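PDB 5MQO: Non-reducing end beta-L-arabinofuranosidase from Bacteroides thetaiotaomicron, which probably hydrolyses a glycosidic bond of complex plant pectin, as a family GH127 glycoside hydrolase described as an aceric acidase. Local coordinates for residues F189-L194 and P242-G247; T212-A217 and V249-A254; F223-Y228 and N257-E262. All blocks are in the same frame, centred on the assembly; numbering follows the deposited sequence.

Contact 1: F189-L194 and P242-G247; sequences FETYNL and PSHYMG
His-244 NE2 lies near two backbone carbonyl oxygens, 3.4 Å from Thr-191 O and 3.9 Å from Tyr-192 O. Both oxygens sit at the edge of the imidazole ring, with Tyr-192 O in its plane. Neither faces the flat side of the imidazole. Both segments belong to the helical catalytic domain of GH127, an (alpha/alpha)6-barrel enzyme family. The contact joins the beginnings of helix 192-208 and helix 243-255.

The backbones stand well apart, with 8.1 Å between Tyr-192 CA and His-244 CA. The His-244 side chain covers about half of that distance. Its first torsion sets CG opposite the carbonyl carbon (chi1 -75°), and from there the ring runs out toward the start of the other helix. ND1 is hydrogen-bonded to Tyr-228 OH of helix 212-230, which would limit rotation of the ring. NE2 is thereby kept on the side of the two carbonyls.

His-244 supplies about half of the 114 Å² buried between the segments. Thr-191 and Tyr-192 share most of the rest in nearly equal parts. Thr-191 is buried. Its side chain also packs on Asn-238, and the Tyr-192 ring packs on Arg-237 and Cys-241. On the other segment, Met-246 packs on helices 297-314 and 382-399, so helix 243-255 has neighbours on more than the His-244 side. Gly-247 N bonds to Ser-243 O, 3.1 Å, near the start of that helix. The carbon between the imidazole nitrogens also approaches the first segment: His-244 CE1 is 3.5 Å from Thr-191 O and 4.3 Å from the methyl Thr-191 CG2.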
loop_
_atom_site.group_PDB
_atom_site.type_symbol
_atom_site.label_atom_id
_atom_site.label_comp_id
_atom_site.label_asym_id
_atom_site.label_seq_id
_atom_site.Cartn_x
_atom_site.Cartn_y
_atom_site.Cartn_z
ATOM N N PHE A 189 -14.085 21.747 16.243
ATOM C CA PHE A 189 -13.895 21.027 14.983
ATOM C C PHE A 189 -12.792 19.958 15.078
ATOM O O PHE A 189 -12.100 19.674 14.080
ATOM C CB PHE A 189 -13.598 22.009 13.848
ATOM N N GLU A 190 -12.659 19.354 16.270
ATOM C CA GLU A 190 -11.726 18.230 16.506
ATOM C C GLU A 190 -12.457 16.894 16.529
ATOM O O GLU A 190 -12.449 16.127 17.484
ATOM C CB GLU A 190 -10.846 18.483 17.735
ATOM C CG GLU A 190 -9.894 19.671 17.539
ATOM C CD GLU A 190 -8.954 19.530 16.331
ATOM O OE1 GLU A 190 -7.730 19.404 16.546
ATOM O OE2 GLU A 190 -9.423 19.545 15.164
ATOM N N THR A 191 -13.041 16.660 15.366
ATOM C CA THR A 191 -13.786 15.498 15.005
ATOM C C THR A 191 -12.867 14.563 14.176
ATOM O O THR A 191 -13.251 13.444 13.871
ATOM C CB THR A 191 -15.039 15.992 14.217
ATOM O OG1 THR A 191 -16.146 15.108 14.402
ATOM C CG2 THR A 191 -14.767 16.188 12.724
ATOM N N TYR A 192 -11.655 15.020 13.835
ATOM C CA TYR A 192 -10.724 14.284 12.951
ATOM C C TYR A 192 -10.103 13.111 13.696
ATOM O O TYR A 192 -9.899 12.028 13.135
ATOM C CB TYR A 192 -9.546 15.164 12.472
ATOM C CG TYR A 192 -9.863 16.487 11.785
ATOM C CD1 TYR A 192 -9.939 16.575 10.389
ATOM C CD2 TYR A 192 -10.020 17.673 12.528
ATOM C CE1 TYR A 192 -10.197 17.785 9.756
ATOM C CE2 TYR A 192 -10.280 18.887 11.901
ATOM C CZ TYR A 192 -10.366 18.939 10.522
ATOM O OH TYR A 192 -10.623 20.145 9.923
ATOM N N ASN A 193 -9.747 13.370 14.951
ATOM C CA ASN A 193 -9.228 12.353 15.853
ATOM C C ASN A 193 -10.205 11.215 16.110
ATOM O O ASN A 193 -9.785 10.082 16.278
ATOM C CB ASN A 193 -8.802 12.987 17.180
ATOM C CG ASN A 193 -7.457 13.685 17.079
ATOM O OD1 ASN A 193 -6.946 13.927 15.981
ATOM N ND2 ASN A 193 -6.861 13.992 18.228
ATOM N N LEU A 194 -11.500 11.508 16.133
ATOM C CA LEU A 194 -12.509 10.472 16.334
ATOM C C LEU A 194 -12.497 9.380 15.292
ATOM O O LEU A 194 -12.689 8.223 15.630
ATOM C CB LEU A 194 -13.916 11.073 16.415
ATOM C CG LEU A 194 -14.222 11.856 17.696
ATOM C CD1 LEU A 194 -15.729 11.967 17.846
ATOM C CD2 LEU A 194 -13.624 11.240 18.961
ATOM N N PRO A 242 -10.147 11.722 5.604
ATOM C CA PRO A 242 -10.788 10.735 4.728
ATOM C C PRO A 242 -10.728 9.283 5.243
ATOM O O PRO A 242 -11.334 8.396 4.640
ATOM C CB PRO A 242 -9.982 10.883 3.449
ATOM C CG PRO A 242 -8.588 11.139 3.954
ATOM C CD PRO A 242 -8.718 11.895 5.247
ATOM N N SER A 243 -9.977 9.055 6.324
ATOM C CA SER A 243 -10.077 7.850 7.147
ATOM C C SER A 243 -11.528 7.524 7.504
ATOM O O SER A 243 -11.921 6.364 7.559
ATOM C CB SER A 243 -9.313 8.064 8.464
ATOM O OG SER A 243 -9.919 9.091 9.266
ATOM N N HIS A 244 -12.293 8.573 7.781
ATOM C CA HIS A 244 -13.698 8.480 8.187
ATOM C C HIS A 244 -14.556 7.495 7.392
ATOM O O HIS A 244 -15.323 6.757 7.992
ATOM C CB HIS A 244 -14.373 9.871 8.108
ATOM C CG HIS A 244 -13.985 10.805 9.214
ATOM N ND1 HIS A 244 -14.763 11.885 9.581
ATOM C CD2 HIS A 244 -12.906 10.821 10.035
ATOM C CE1 HIS A 244 -14.175 12.527 10.575
ATOM N NE2 HIS A 244 -13.048 11.900 10.871
ATOM N N TYR A 245 -14.427 7.494 6.064
ATOM C CA TYR A 245 -15.342 6.748 5.176
ATOM C C TYR A 245 -15.219 5.242 5.430
ATOM O O TYR A 245 -16.224 4.540 5.549
ATOM C CB TYR A 245 -15.036 7.026 3.706
ATOM C CG TYR A 245 -15.284 8.446 3.276
ATOM C CD1 TYR A 245 -14.291 9.419 3.416
ATOM C CD2 TYR A 245 -16.485 8.816 2.708
ATOM C CE1 TYR A 245 -14.495 10.726 3.035
ATOM C CE2 TYR A 245 -16.702 10.121 2.311
ATOM C CZ TYR A 245 -15.704 11.080 2.480
ATOM O OH TYR A 245 -15.903 12.394 2.081
ATOM N N MET A 246 -13.967 4.785 5.513
ATOM C CA MET A 246 -13.627 3.404 5.817
ATOM C C MET A 246 -14.020 3.030 7.258
ATOM O O MET A 246 -14.694 2.016 7.474
ATOM C CB MET A 246 -12.124 3.151 5.552
ATOM C CG MET A 246 -11.805 2.827 4.088
ATOM S SD MET A 246 -10.086 2.836 3.515
ATOM C CE MET A 246 -9.223 2.293 4.995
ATOM N N GLY A 247 -13.634 3.866 8.225
ATOM C CA GLY A 247 -13.949 3.651 9.648
ATOM C C GLY A 247 -15.418 3.460 9.953
ATOM O O GLY A 247 -15.784 2.597 10.748
#

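Contact 2: T212-A217 and V249-A254; sequences TLFDAA and VEMYRA
Met-251 extends from helix 243-255 toward Phe-214 and Ala-217 of helix 212-230. Its CB and CG carry the chain across the space between the helices, whose short segments have axes 12.4 Å apart and run at 122° to each other. A bend at chi2 (-77°) then turns the sulfur toward the aromatic ring. SD comes 4.0 Å from Phe-214 CE1 and 5.0 Å from the ring centroid. It approaches obliquely, 52° off the ring normal. CE, at the tip, continues past the ring in the direction opposite to the phenylalanine side chain. It is 3.9 Å from Phe-214 CE1 and ends against Ala-217 CB. The 3.2 Å between Met-251 CE and Ala-217 CB is very short for two carbons, and its exact value is doubtful.

Phe-214 also reaches the next turn of the opposite helix, where its CZ lies 4.0 Å from Ala-254 CB. Its ring stacks with His-205 as well. Replacing Phe-214 by an alanine is likely to leave the Met-251 sulfur without its aromatic partner and to open a gap beside the Ala-254 methyl.

The charged groups of helix 243-255 take no part in this apolar patch. Arg-253 NH1 forms a salt bridge with Glu-250 OE2 at 3.0 Å, on the syn side of the carboxylate. Glu-250 pairs further with Arg-206, and Arg-253 with Asp-309 and Glu-313. The arrangement is a Met-aromatic contact between two consecutive helices of an (alpha/alpha)6-barrel domain.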
loop_
_atom_site.group_PDB
_atom_site.type_symbol
_atom_site.label_atom_id
_atom_site.label_comp_id
_atom_site.label_asym_id
_atom_site.label_seq_id
_atom_site.Cartn_x
_atom_site.Cartn_y
_atom_site.Cartn_z
ATOM N N THR A 212 -13.386 -3.151 25.792
ATOM C CA THR A 212 -12.970 -1.953 26.512
ATOM C C THR A 212 -12.776 -0.718 25.582
ATOM O O THR A 212 -13.380 0.330 25.821
ATOM C CB THR A 212 -11.762 -2.274 27.468
ATOM O OG1 THR A 212 -11.548 -1.198 28.385
ATOM C CG2 THR A 212 -10.444 -2.599 26.742
ATOM N N LEU A 213 -11.995 -0.854 24.506
ATOM C CA LEU A 213 -11.795 0.267 23.579
ATOM C C LEU A 213 -12.928 0.345 22.569
ATOM O O LEU A 213 -13.315 1.442 22.155
ATOM C CB LEU A 213 -10.456 0.175 22.826
ATOM C CG LEU A 213 -10.131 1.415 21.961
ATOM C CD1 LEU A 213 -10.111 2.696 22.778
ATOM C CD2 LEU A 213 -8.826 1.266 21.199
ATOM N N PHE A 214 -13.439 -0.811 22.153
ATOM C CA PHE A 214 -14.552 -0.860 21.198
ATOM C C PHE A 214 -15.749 0.005 21.595
ATOM O O PHE A 214 -16.282 0.761 20.775
ATOM C CB PHE A 214 -15.016 -2.299 21.029
ATOM C CG PHE A 214 -15.991 -2.493 19.910
ATOM C CD1 PHE A 214 -15.641 -2.169 18.613
ATOM C CD2 PHE A 214 -17.259 -3.009 20.152
ATOM C CE1 PHE A 214 -16.518 -2.360 17.574
ATOM C CE2 PHE A 214 -18.151 -3.199 19.112
ATOM C CZ PHE A 214 -17.775 -2.881 17.814
ATOM N N ASP A 215 -16.160 -0.104 22.859
ATOM C CA ASP A 215 -17.275 0.699 23.383
ATOM C C ASP A 215 -16.947 2.188 23.317
ATOM O O ASP A 215 -17.805 2.979 22.981
ATOM C CB ASP A 215 -17.694 0.242 24.800
ATOM C CG ASP A 215 -18.364 -1.166 24.805
ATOM O OD1 ASP A 215 -19.187 -1.475 23.913
ATOM O OD2 ASP A 215 -18.087 -1.965 25.715
ATOM N N ALA A 216 -15.698 2.559 23.567
ATOM C CA ALA A 216 -15.240 3.946 23.316
ATOM C C ALA A 216 -15.410 4.359 21.860
ATOM O O ALA A 216 -15.827 5.467 21.575
ATOM C CB ALA A 216 -13.790 4.158 23.748
ATOM N N ALA A 217 -15.113 3.455 20.949
ATOM C CA ALA A 217 -15.306 3.704 19.526
ATOM C C ALA A 217 -16.804 3.808 19.069
ATOM O O ALA A 217 -17.153 4.770 18.338
ATOM C CB ALA A 217 -14.556 2.638 18.732
ATOM N N VAL A 249 -17.885 2.576 7.679
ATOM C CA VAL A 249 -18.337 1.309 7.069
ATOM C C VAL A 249 -17.782 0.116 7.866
ATOM O O VAL A 249 -18.448 -0.924 8.031
ATOM C CB VAL A 249 -17.919 1.183 5.591
ATOM C CG1 VAL A 249 -18.291 -0.187 5.021
ATOM C CG2 VAL A 249 -18.584 2.259 4.752
ATOM N N GLU A 250 -16.569 0.255 8.373
ATOM C CA GLU A 250 -16.042 -0.817 9.188
ATOM C C GLU A 250 -16.816 -0.927 10.523
ATOM O O GLU A 250 -16.954 -2.007 11.070
ATOM C CB GLU A 250 -14.539 -0.662 9.389
ATOM C CG GLU A 250 -13.822 -1.961 9.696
ATOM C CD GLU A 250 -14.018 -3.041 8.641
ATOM O OE1 GLU A 250 -14.116 -4.238 9.036
ATOM O OE2 GLU A 250 -14.049 -2.703 7.427
ATOM N N MET A 251 -17.350 0.180 11.018
ATOM C CA MET A 251 -18.181 0.120 12.212
ATOM C C MET A 251 -19.528 -0.489 11.962
ATOM O O MET A 251 -20.035 -1.201 12.836
ATOM C CB MET A 251 -18.359 1.481 12.841
ATOM C CG MET A 251 -17.309 1.733 13.896
ATOM S SD MET A 251 -17.715 0.831 15.396
ATOM C CE MET A 251 -16.290 1.339 16.324
ATOM N N TYR A 252 -20.112 -0.225 10.794
ATOM C CA TYR A 252 -21.360 -0.919 10.410
ATOM C C TYR A 252 -21.112 -2.414 10.319
ATOM O O TYR A 252 -21.821 -3.198 10.921
ATOM C CB TYR A 252 -21.903 -0.404 9.087
ATOM C CG TYR A 252 -22.933 -1.287 8.429
ATOM C CD1 TYR A 252 -24.234 -1.402 8.935
ATOM C CD2 TYR A 252 -22.619 -1.983 7.267
ATOM C CE1 TYR A 252 -25.187 -2.206 8.302
ATOM C CE2 TYR A 252 -23.554 -2.788 6.625
ATOM C CZ TYR A 252 -24.837 -2.906 7.140
ATOM O OH TYR A 252 -25.726 -3.711 6.452
ATOM N N ARG A 253 -20.069 -2.785 9.591
ATOM C CA ARG A 253 -19.567 -4.155 9.596
ATOM C C ARG A 253 -19.414 -4.771 10.968
ATOM O O ARG A 253 -19.777 -5.924 11.142
ATOM C CB ARG A 253 -18.226 -4.255 8.862
ATOM C CG ARG A 253 -18.415 -4.219 7.348
ATOM C CD ARG A 253 -17.143 -3.917 6.620
ATOM N NE ARG A 253 -17.414 -3.706 5.214
ATOM C CZ ARG A 253 -16.494 -3.284 4.348
ATOM N NH1 ARG A 253 -15.246 -3.062 4.754
ATOM N NH2 ARG A 253 -16.812 -3.101 3.066
ATOM N N ALA A 254 -18.886 -4.015 11.921
ATOM C CA ALA A 254 -18.669 -4.524 13.270
ATOM C C ALA A 254 -19.887 -4.522 14.204
ATOM O O ALA A 254 -19.867 -5.238 15.200
ATOM C CB ALA A 254 -17.533 -3.782 13.928
#

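Contact 3: F223-Y228 and N257-E262; sequences FLCHFY and NPRYLE
Cys-225 makes two kinds of contact with helix 258-270, one through sulfur and one through carbon. The sulfur-aromatic contact is with Tyr-260. SG lies near the plane of the phenol ring at its edge, 3.7 Å from Tyr-260 CD1. The carbon contact is with Arg-259. Cys-225 CB sits over the centre of one guanidinium face, 3.3 Å from Arg-259 CZ. The arginine side chain leaves with CG opposite its backbone N (chi1 -174°), which sends it across to Cys-225. NH2 continues to the backbone of helix 212-230, 3.7 Å from His-226 N.

The axes of helices 223-228 and 258-262 are inclined at 46° and run in the same general direction. A third helix, 243-255, lies between them in sequence. This pairing of alternate helices is consistent with one layer of an (alpha/alpha)6 barrel.

Polar bonds fix the same two side chains: Arg-259 through a salt bridge from NE to Glu-229, Tyr-260 through a hydrogen bond from OH to Asp-222, both on helix 212-230. Asn-257 is the N-cap of helix 258-270. Its OD1 accepts from Arg-259 N at 3.1 Å, while its ND2 lies over one face of the Tyr-260 ring, offset toward the rim.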
loop_
_atom_site.group_PDB
_atom_site.type_symbol
_atom_site.label_atom_id
_atom_site.label_comp_id
_atom_site.label_asym_id
_atom_site.label_seq_id
_atom_site.Cartn_x
_atom_site.Cartn_y
_atom_site.Cartn_z
ATOM N N PHE A 223 -21.467 9.923 18.100
ATOM C CA PHE A 223 -21.208 11.339 18.134
ATOM C C PHE A 223 -21.046 11.947 16.723
ATOM O O PHE A 223 -21.620 12.990 16.442
ATOM C CB PHE A 223 -20.002 11.668 19.016
ATOM C CG PHE A 223 -19.732 13.124 19.074
ATOM C CD1 PHE A 223 -20.563 13.949 19.819
ATOM C CD2 PHE A 223 -18.729 13.691 18.296
ATOM C CE1 PHE A 223 -20.376 15.319 19.814
ATOM C CE2 PHE A 223 -18.535 15.053 18.299
ATOM C CZ PHE A 223 -19.362 15.874 19.059
ATOM N N LEU A 224 -20.270 11.304 15.851
ATOM C CA LEU A 224 -20.188 11.734 14.460
ATOM C C LEU A 224 -21.550 11.717 13.771
ATOM O O LEU A 224 -21.853 12.641 13.026
ATOM C CB LEU A 224 -19.270 10.848 13.642
ATOM C CG LEU A 224 -17.801 10.747 13.992
ATOM C CD1 LEU A 224 -17.104 9.932 12.908
ATOM C CD2 LEU A 224 -17.186 12.133 14.110
ATOM N N CYS A 225 -22.368 10.684 13.986
ATOM C CA CYS A 225 -23.692 10.661 13.342
ATOM C C CYS A 225 -24.510 11.894 13.741
ATOM O O CYS A 225 -25.219 12.469 12.921
ATOM C CB CYS A 225 -24.470 9.376 13.655
ATOM S SG CYS A 225 -23.613 7.843 13.210
ATOM N N HIS A 226 -24.389 12.302 14.999
ATOM C CA HIS A 226 -25.051 13.500 15.484
ATOM C C HIS A 226 -24.428 14.732 14.834
ATOM O O HIS A 226 -25.132 15.625 14.368
ATOM C CB HIS A 226 -24.951 13.577 17.010
ATOM C CG HIS A 226 -25.665 14.749 17.609
ATOM N ND1 HIS A 226 -27.044 14.848 17.629
ATOM C CD2 HIS A 226 -25.194 15.873 18.206
ATOM C CE1 HIS A 226 -27.391 15.979 18.217
ATOM N NE2 HIS A 226 -26.288 16.620 18.576
ATOM N N PHE A 227 -23.106 14.767 14.797
ATOM C CA PHE A 227 -22.384 15.880 14.200
ATOM C C PHE A 227 -22.732 16.141 12.726
ATOM O O PHE A 227 -22.752 17.287 12.302
ATOM C CB PHE A 227 -20.896 15.630 14.339
ATOM C CG PHE A 227 -20.046 16.772 13.899
ATOM C CD1 PHE A 227 -19.731 16.942 12.558
ATOM C CD2 PHE A 227 -19.531 17.664 14.830
ATOM C CE1 PHE A 227 -18.934 17.987 12.155
ATOM C CE2 PHE A 227 -18.734 18.725 14.428
ATOM C CZ PHE A 227 -18.429 18.882 13.088
ATOM N N TYR A 228 -22.967 15.082 11.945
ATOM C CA TYR A 228 -23.310 15.220 10.521
ATOM C C TYR A 228 -24.783 15.451 10.307
ATOM O O TYR A 228 -25.150 16.001 9.296
ATOM C CB TYR A 228 -22.842 14.016 9.694
ATOM C CG TYR A 228 -21.331 13.996 9.474
ATOM C CD1 TYR A 228 -20.716 14.869 8.550
ATOM C CD2 TYR A 228 -20.500 13.115 10.196
ATOM C CE1 TYR A 228 -19.327 14.861 8.352
ATOM C CE2 TYR A 228 -19.114 13.096 10.003
ATOM C CZ TYR A 228 -18.525 13.969 9.081
ATOM O OH TYR A 228 -17.153 13.944 8.896
ATOM N N ASN A 257 -25.233 -1.830 12.759
ATOM C CA ASN A 257 -26.063 -0.683 13.061
ATOM C C ASN A 257 -26.354 0.140 11.798
ATOM O O ASN A 257 -25.478 0.906 11.371
ATOM C CB ASN A 257 -25.355 0.163 14.112
ATOM C CG ASN A 257 -26.132 1.405 14.500
ATOM O OD1 ASN A 257 -27.033 1.847 13.789
ATOM N ND2 ASN A 257 -25.761 1.990 15.630
ATOM N N PRO A 258 -27.598 0.040 11.240
ATOM C CA PRO A 258 -27.952 0.683 9.937
ATOM C C PRO A 258 -27.682 2.168 9.826
ATOM O O PRO A 258 -27.480 2.669 8.722
ATOM C CB PRO A 258 -29.472 0.448 9.795
ATOM C CG PRO A 258 -29.938 0.086 11.150
ATOM C CD PRO A 258 -28.789 -0.583 11.848
ATOM N N ARG A 259 -27.702 2.858 10.956
ATOM C CA ARG A 259 -27.383 4.283 11.010
ATOM C C ARG A 259 -25.972 4.573 10.435
ATOM O O ARG A 259 -25.742 5.626 9.836
ATOM C CB ARG A 259 -27.545 4.772 12.459
ATOM C CG ARG A 259 -27.386 6.260 12.662
ATOM C CD ARG A 259 -28.289 6.743 13.788
ATOM N NE ARG A 259 -28.055 8.161 14.100
ATOM C CZ ARG A 259 -27.364 8.629 15.144
ATOM N NH1 ARG A 259 -26.794 7.810 16.044
ATOM N NH2 ARG A 259 -27.234 9.949 15.289
ATOM N N TYR A 260 -25.057 3.615 10.586
ATOM C CA TYR A 260 -23.673 3.804 10.166
ATOM C C TYR A 260 -23.494 3.670 8.653
ATOM O O TYR A 260 -22.738 4.439 8.027
ATOM C CB TYR A 260 -22.754 2.838 10.924
ATOM C CG TYR A 260 -22.796 2.992 12.443
ATOM C CD1 TYR A 260 -23.253 4.172 13.056
ATOM C CD2 TYR A 260 -22.346 1.970 13.270
ATOM C CE1 TYR A 260 -23.287 4.305 14.426
ATOM C CE2 TYR A 260 -22.360 2.110 14.651
ATOM C CZ TYR A 260 -22.835 3.287 15.226
ATOM O OH TYR A 260 -22.853 3.448 16.599
ATOM N N LEU A 261 -24.176 2.689 8.076
ATOM C CA LEU A 261 -24.265 2.562 6.638
ATOM C C LEU A 261 -24.975 3.777 6.041
ATOM O O LEU A 261 -24.534 4.283 5.017
ATOM C CB LEU A 261 -25.011 1.282 6.281
ATOM C CG LEU A 261 -25.234 0.960 4.803
ATOM C CD1 LEU A 261 -23.907 0.901 4.060
ATOM C CD2 LEU A 261 -25.999 -0.347 4.658
ATOM N N GLU A 262 -26.063 4.246 6.657
ATOM C CA GLU A 262 -26.765 5.435 6.123
ATOM C C GLU A 262 -25.880 6.674 6.135
ATOM O O GLU A 262 -25.949 7.482 5.208
ATOM C CB GLU A 262 -28.083 5.753 6.857
ATOM C CG GLU A 262 -29.289 4.910 6.435
ATOM C CD GLU A 262 -29.514 4.831 4.919
ATOM O OE1 GLU A 262 -29.624 5.907 4.260
ATOM O OE2 GLU A 262 -29.566 3.678 4.401
#

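Overall arrangement
The three contacts link four successive helices of the catalytic domain, and their segments alternate along the chain. Contacts 1 and 2 share helix 243-255; contacts 2 and 3 share helix 212-230. Contact 1 is buried and turns on an imidazole facing backbone carbonyls. Contact 2 is partly buried and apolar, with a thioether against a ring. Contact 3 lies farthest out, its centre about 28 Å from the centre of the chain, and includes exposed His-226; there an arginine covers a cysteine. Contacts 1 and 3 meet where Thr-191 packs on Leu-224, and Leu-194 on Phe-223 and Leu-224. Contacts 2 and 3 meet where Tyr-252 packs on Tyr-260 and Leu-261.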